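Local coordinates for protein glycinin A3B4 subunit (Glycine max, PDB 2D5F) that serves as an 11S seed storage globulin of soybean, a two-cupin proglycinin subunit that probably stores nitrogen and carbon for the germinating seedling, at residues W384-K398 with L439-S453. Residues are numbered along the deposited sequence; the frame is centred on the assembly and turned at random.
Sequences WNLNANSVIYVTRGK and LEYVVFKTHHNAVSS
Glu440 reaches across from its strand to Arg396, at the corner where the neighbouring chain turns. Its CB lies 3.5 Å from Thr395 OG1; CG, set beside the backbone N (chi1 -59°), passes Arg396 NH2 at 3.5 Å; CD stands over the centre of the guanidinium face, carboxylate and guanidinium planes 62° apart. At the tip OE1, over that face and not at its edge, makes a salt bridge of 2.6 Å to Arg396 NH1, while OE2 hydrogen-bonds Tyr371 OH on strand 368-374. A classic beta bulge brings the pair together: Thr395 N and Arg396 N both donate to Glu440 O from the same face of its plane, and Glu440 N returns a bond to Arg396 O. From there strands 390-395 and 439-445 run antiparallel through the second cupin domain. Ile392 CG2 meets Tyr441 CD2 at 3.4 Å, and CG1 of the same isoleucine lies against Val443 CG1. On the other face Tyr393 CB packs on Val442 CG1 at 3.9 Å, and Val442 and Phe444 pack on strand 67-73 of the first cupin domain. Past the loops a second ladder joins Trp384 to Ser453, whose CB sits 4.0 Å from the centroid of the indole six-membered ring in a CH-pi contact; Trp384 NE1 bonds Gly128 O of a second subunit. Gripped at both oxygens, Glu440 is probably kept ionised and its carboxylate fixed at the bulge.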
loop_
_atom_site.group_PDB
_atom_site.type_symbol
_atom_site.label_atom_id
_atom_site.label_comp_id
_atom_site.label_asym_id
_atom_site.label_seq_id
_atom_site.Cartn_x
_atom_site.Cartn_y
_atom_site.Cartn_z
ATOM N N TRP B 384 17.265 -9.343 -21.849
ATOM C CA TRP B 384 15.827 -9.425 -22.086
ATOM C C TRP B 384 15.079 -8.725 -20.959
ATOM O O TRP B 384 15.635 -8.462 -19.892
ATOM C CB TRP B 384 15.373 -10.882 -22.196
ATOM C CG TRP B 384 15.274 -11.608 -20.885
ATOM C CD1 TRP B 384 14.188 -11.670 -20.060
ATOM C CD2 TRP B 384 16.301 -12.381 -20.253
ATOM N NE1 TRP B 384 14.473 -12.438 -18.957
ATOM C CE2 TRP B 384 15.764 -12.885 -19.050
ATOM C CE3 TRP B 384 17.624 -12.695 -20.588
ATOM C CZ2 TRP B 384 16.506 -13.689 -18.175
ATOM C CZ3 TRP B 384 18.362 -13.493 -19.718
ATOM C CH2 TRP B 384 17.799 -13.980 -18.527
ATOM N N ASN B 385 13.817 -8.406 -21.209
ATOM C CA ASN B 385 13.001 -7.752 -20.212
ATOM C C ASN B 385 12.108 -8.820 -19.606
ATOM O O ASN B 385 11.381 -9.512 -20.314
ATOM C CB ASN B 385 12.184 -6.632 -20.858
ATOM C CG ASN B 385 13.067 -5.528 -21.421
ATOM O OD1 ASN B 385 13.088 -5.282 -22.629
ATOM N ND2 ASN B 385 13.810 -4.867 -20.546
ATOM N N LEU B 386 12.187 -8.954 -18.290
ATOM C CA LEU B 386 11.426 -9.952 -17.564
ATOM C C LEU B 386 9.927 -9.732 -17.522
ATOM O O LEU B 386 9.154 -10.673 -17.674
ATOM C CB LEU B 386 11.914 -10.032 -16.113
ATOM C CG LEU B 386 13.255 -10.686 -15.769
ATOM C CD1 LEU B 386 14.421 -9.922 -16.388
ATOM C CD2 LEU B 386 13.380 -10.718 -14.261
ATOM N N ASN B 387 9.524 -8.483 -17.320
ATOM C CA ASN B 387 8.116 -8.159 -17.148
ATOM C C ASN B 387 7.495 -7.106 -18.055
ATOM O O ASN B 387 6.554 -6.427 -17.640
ATOM C CB ASN B 387 7.895 -7.722 -15.695
ATOM C CG ASN B 387 8.669 -6.459 -15.345
ATOM O OD1 ASN B 387 8.469 -5.866 -14.278
ATOM N ND2 ASN B 387 9.564 -6.039 -16.238
ATOM N N ALA B 388 7.981 -6.956 -19.280
ATOM C CA ALA B 388 7.381 -5.950 -20.144
ATOM C C ALA B 388 7.758 -6.043 -21.608
ATOM O O ALA B 388 8.847 -6.489 -21.947
ATOM C CB ALA B 388 7.739 -4.565 -19.629
ATOM N N ASN B 389 6.831 -5.636 -22.470
ATOM C CA ASN B 389 7.100 -5.580 -23.893
ATOM C C ASN B 389 7.873 -4.273 -24.025
ATOM O O ASN B 389 7.765 -3.397 -23.161
ATOM C CB ASN B 389 5.810 -5.485 -24.710
ATOM C CG ASN B 389 5.121 -6.814 -24.868
ATOM O OD1 ASN B 389 5.771 -7.836 -25.066
ATOM N ND2 ASN B 389 3.793 -6.807 -24.805
ATOM N N SER B 390 8.637 -4.127 -25.099
ATOM C CA SER B 390 9.417 -2.911 -25.287
ATOM C C SER B 390 9.298 -2.406 -26.708
ATOM O O SER B 390 9.029 -3.181 -27.626
ATOM C CB SER B 390 10.894 -3.176 -24.986
ATOM O OG SER B 390 11.081 -3.545 -23.638
ATOM N N VAL B 391 9.492 -1.105 -26.882
ATOM C CA VAL B 391 9.446 -0.499 -28.210
ATOM C C VAL B 391 10.620 0.466 -28.337
ATOM O O VAL B 391 10.703 1.475 -27.624
ATOM C CB VAL B 391 8.134 0.275 -28.451
ATOM C CG1 VAL B 391 8.073 0.739 -29.905
ATOM C CG2 VAL B 391 6.937 -0.611 -28.119
ATOM N N ILE B 392 11.535 0.135 -29.236
ATOM C CA ILE B 392 12.709 0.952 -29.469
ATOM C C ILE B 392 12.459 1.960 -30.578
ATOM O O ILE B 392 11.873 1.631 -31.607
ATOM C CB ILE B 392 13.913 0.091 -29.907
ATOM C CG1 ILE B 392 14.336 -0.845 -28.777
ATOM C CG2 ILE B 392 15.079 0.988 -30.301
ATOM C CD1 ILE B 392 15.339 -1.893 -29.213
ATOM N N TYR B 393 12.878 3.198 -30.352
ATOM C CA TYR B 393 12.772 4.230 -31.376
ATOM C C TYR B 393 14.177 4.817 -31.453
ATOM O O TYR B 393 14.685 5.343 -30.463
ATOM C CB TYR B 393 11.782 5.335 -31.001
ATOM C CG TYR B 393 11.779 6.454 -32.025
ATOM C CD1 TYR B 393 11.074 6.330 -33.222
ATOM C CD2 TYR B 393 12.567 7.594 -31.841
ATOM C CE1 TYR B 393 11.157 7.312 -34.219
ATOM C CE2 TYR B 393 12.660 8.584 -32.831
ATOM C CZ TYR B 393 11.952 8.429 -34.020
ATOM O OH TYR B 393 12.061 9.379 -35.012
ATOM N N VAL B 394 14.814 4.710 -32.613
ATOM C CA VAL B 394 16.168 5.233 -32.760
ATOM C C VAL B 394 16.129 6.739 -32.941
ATOM O O VAL B 394 15.465 7.250 -33.838
ATOM C CB VAL B 394 16.897 4.574 -33.948
ATOM C CG1 VAL B 394 18.323 5.136 -34.074
ATOM C CG2 VAL B 394 16.946 3.066 -33.732
ATOM N N THR B 395 16.840 7.442 -32.070
ATOM C CA THR B 395 16.870 8.892 -32.106
ATOM C C THR B 395 18.058 9.426 -32.895
ATOM O O THR B 395 18.060 10.577 -33.318
ATOM C CB THR B 395 16.908 9.462 -30.681
ATOM O OG1 THR B 395 17.994 8.866 -29.966
ATOM C CG2 THR B 395 15.609 9.156 -29.955
ATOM N N ARG B 396 19.065 8.589 -33.096
ATOM C CA ARG B 396 20.228 9.019 -33.854
ATOM C C ARG B 396 21.175 7.877 -34.163
ATOM O O ARG B 396 21.254 6.897 -33.425
ATOM C CB ARG B 396 20.991 10.098 -33.089
ATOM C CG ARG B 396 21.898 10.934 -33.969
ATOM C CD ARG B 396 23.113 11.370 -33.191
ATOM N NE ARG B 396 23.905 10.213 -32.797
ATOM C CZ ARG B 396 24.807 10.227 -31.825
ATOM N NH1 ARG B 396 25.027 11.347 -31.150
ATOM N NH2 ARG B 396 25.477 9.123 -31.519
ATOM N N GLY B 397 21.894 8.003 -35.272
ATOM C CA GLY B 397 22.854 6.979 -35.627
ATOM C C GLY B 397 22.283 5.737 -36.271
ATOM O O GLY B 397 21.206 5.754 -36.873
ATOM N N LYS B 398 23.012 4.639 -36.118
ATOM C CA LYS B 398 22.613 3.388 -36.723
ATOM C C LYS B 398 23.404 2.246 -36.094
ATOM O O LYS B 398 24.535 2.430 -35.644
ATOM C CB LYS B 398 22.893 3.486 -38.226
ATOM C CG LYS B 398 22.585 2.266 -39.057
ATOM C CD LYS B 398 22.852 2.590 -40.524
ATOM C CE LYS B 398 22.686 1.381 -41.411
ATOM N NZ LYS B 398 22.738 1.756 -42.855
ATOM N N LEU B 439 25.090 4.810 -32.022
ATOM C CA LEU B 439 23.654 4.568 -32.024
ATOM C C LEU B 439 23.019 5.077 -30.740
ATOM O O LEU B 439 23.537 4.834 -29.656
ATOM C CB LEU B 439 23.373 3.070 -32.147
ATOM C CG LEU B 439 21.908 2.656 -31.968
ATOM C CD1 LEU B 439 21.100 3.039 -33.202
ATOM C CD2 LEU B 439 21.837 1.163 -31.734
ATOM N N GLU B 440 21.898 5.782 -30.873
ATOM C CA GLU B 440 21.175 6.301 -29.717
ATOM C C GLU B 440 19.700 5.988 -29.895
ATOM O O GLU B 440 19.160 6.113 -30.995
ATOM C CB GLU B 440 21.313 7.820 -29.589
ATOM C CG GLU B 440 22.718 8.345 -29.454
ATOM C CD GLU B 440 22.736 9.784 -28.983
ATOM O OE1 GLU B 440 23.793 10.428 -29.096
ATOM O OE2 GLU B 440 21.696 10.269 -28.484
ATOM N N TYR B 441 19.044 5.601 -28.810
ATOM C CA TYR B 441 17.630 5.309 -28.888
ATOM C C TYR B 441 16.954 5.309 -27.527
ATOM O O TYR B 441 17.601 5.186 -26.485
ATOM C CB TYR B 441 17.398 3.949 -29.560
ATOM C CG TYR B 441 17.967 2.765 -28.809
ATOM C CD1 TYR B 441 19.267 2.316 -29.042
ATOM C CD2 TYR B 441 17.194 2.081 -27.870
ATOM C CE1 TYR B 441 19.782 1.211 -28.363
ATOM C CE2 TYR B 441 17.696 0.977 -27.187
ATOM C CZ TYR B 441 18.984 0.545 -27.436
ATOM O OH TYR B 441 19.455 -0.561 -26.769
ATOM N N VAL B 442 15.640 5.477 -27.548
ATOM C CA VAL B 442 14.862 5.427 -26.326
ATOM C C VAL B 442 14.124 4.104 -26.441
ATOM O O VAL B 442 13.881 3.619 -27.551
ATOM C CB VAL B 442 13.826 6.576 -26.234
ATOM C CG1 VAL B 442 12.865 6.526 -27.421
ATOM C CG2 VAL B 442 13.044 6.458 -24.930
ATOM N N VAL B 443 13.795 3.503 -25.307
ATOM C CA VAL B 443 13.060 2.248 -25.317
ATOM C C VAL B 443 11.905 2.407 -24.368
ATOM O O VAL B 443 12.113 2.589 -23.172
ATOM C CB VAL B 443 13.869 1.058 -24.788
ATOM C CG1 VAL B 443 13.122 -0.239 -25.088
ATOM C CG2 VAL B 443 15.225 1.041 -25.386
ATOM N N PHE B 444 10.692 2.347 -24.894
ATOM C CA PHE B 444 9.521 2.452 -24.046
ATOM C C PHE B 444 9.204 1.036 -23.564
ATOM O O PHE B 444 9.282 0.083 -24.336
ATOM C CB PHE B 444 8.342 3.014 -24.837
ATOM C CG PHE B 444 8.601 4.363 -25.461
ATOM C CD1 PHE B 444 8.908 4.470 -26.816
ATOM C CD2 PHE B 444 8.500 5.528 -24.701
ATOM C CE1 PHE B 444 9.105 5.717 -27.411
ATOM C CE2 PHE B 444 8.696 6.787 -25.286
ATOM C CZ PHE B 444 8.999 6.882 -26.642
ATOM N N LYS B 445 8.872 0.884 -22.289
ATOM C CA LYS B 445 8.538 -0.433 -21.754
ATOM C C LYS B 445 7.193 -0.331 -21.043
ATOM O O LYS B 445 6.960 0.606 -20.271
ATOM C CB LYS B 445 9.635 -0.920 -20.801
ATOM C CG LYS B 445 11.008 -0.988 -21.477
ATOM C CD LYS B 445 12.069 -1.618 -20.592
ATOM C CE LYS B 445 13.425 -1.595 -21.284
ATOM N NZ LYS B 445 14.469 -2.224 -20.436
ATOM N N THR B 446 6.312 -1.293 -21.313
ATOM C CA THR B 446 4.967 -1.294 -20.746
ATOM C C THR B 446 4.792 -1.806 -19.311
ATOM O O THR B 446 3.945 -2.658 -19.026
ATOM C CB THR B 446 3.982 -2.035 -21.686
ATOM O OG1 THR B 446 4.501 -3.328 -22.012
ATOM C CG2 THR B 446 3.792 -1.238 -22.973
ATOM N N HIS B 447 5.607 -1.262 -18.417
ATOM C CA HIS B 447 5.545 -1.575 -17.000
ATOM C C HIS B 447 6.167 -0.372 -16.298
ATOM O O HIS B 447 7.143 0.196 -16.794
ATOM C CB HIS B 447 6.309 -2.862 -16.686
ATOM C CG HIS B 447 6.069 -3.379 -15.300
ATOM N ND1 HIS B 447 6.635 -2.806 -14.181
ATOM C CD2 HIS B 447 5.300 -4.400 -14.852
ATOM C CE1 HIS B 447 6.225 -3.451 -13.102
ATOM N NE2 HIS B 447 5.413 -4.422 -13.482
ATOM N N HIS B 448 5.594 0.021 -15.156
ATOM C CA HIS B 448 6.060 1.184 -14.391
ATOM C C HIS B 448 7.467 1.026 -13.827
ATOM O O HIS B 448 8.129 2.010 -13.504
ATOM C CB HIS B 448 5.075 1.498 -13.251
ATOM C CG HIS B 448 5.176 0.568 -12.075
ATOM N ND1 HIS B 448 6.065 0.769 -11.037
ATOM C CD2 HIS B 448 4.495 -0.564 -11.771
ATOM C CE1 HIS B 448 5.926 -0.197 -10.146
ATOM N NE2 HIS B 448 4.981 -1.019 -10.568
ATOM N N ASN B 449 7.912 -0.217 -13.707
ATOM C CA ASN B 449 9.240 -0.522 -13.182
ATOM C C ASN B 449 9.759 -1.767 -13.912
ATOM O O ASN B 449 9.985 -2.813 -13.310
ATOM C CB ASN B 449 9.157 -0.775 -11.670
ATOM C CG ASN B 449 10.524 -0.872 -11.013
ATOM O OD1 ASN B 449 11.540 -0.498 -11.604
ATOM N ND2 ASN B 449 10.555 -1.361 -9.780
ATOM N N ALA B 450 9.928 -1.635 -15.225
ATOM C CA ALA B 450 10.398 -2.729 -16.059
ATOM C C ALA B 450 11.802 -3.150 -15.641
ATOM O O ALA B 450 12.664 -2.311 -15.393
ATOM C CB ALA B 450 10.383 -2.302 -17.520
ATOM N N VAL B 451 12.031 -4.453 -15.546
ATOM C CA VAL B 451 13.340 -4.942 -15.148
ATOM C C VAL B 451 13.902 -5.841 -16.229
ATOM O O VAL B 451 13.186 -6.640 -16.819
ATOM C CB VAL B 451 13.278 -5.732 -13.811
ATOM C CG1 VAL B 451 12.705 -4.854 -12.719
ATOM C CG2 VAL B 451 12.431 -6.969 -13.967
ATOM N N SER B 452 15.191 -5.695 -16.491
ATOM C CA SER B 452 15.839 -6.510 -17.499
ATOM C C SER B 452 16.976 -7.306 -16.879
ATOM O O SER B 452 17.379 -7.082 -15.738
ATOM C CB SER B 452 16.393 -5.625 -18.618
ATOM O OG SER B 452 17.487 -4.865 -18.140
ATOM N N SER B 453 17.491 -8.250 -17.645
ATOM C CA SER B 453 18.594 -9.067 -17.186
ATOM C C SER B 453 19.515 -9.268 -18.379
ATOM O O SER B 453 19.039 -9.410 -19.503
ATOM C CB SER B 453 18.077 -10.418 -16.687
ATOM O OG SER B 453 19.152 -11.270 -16.327
HETATM O O HOH W 1 2.373 -4.541 -23.652
#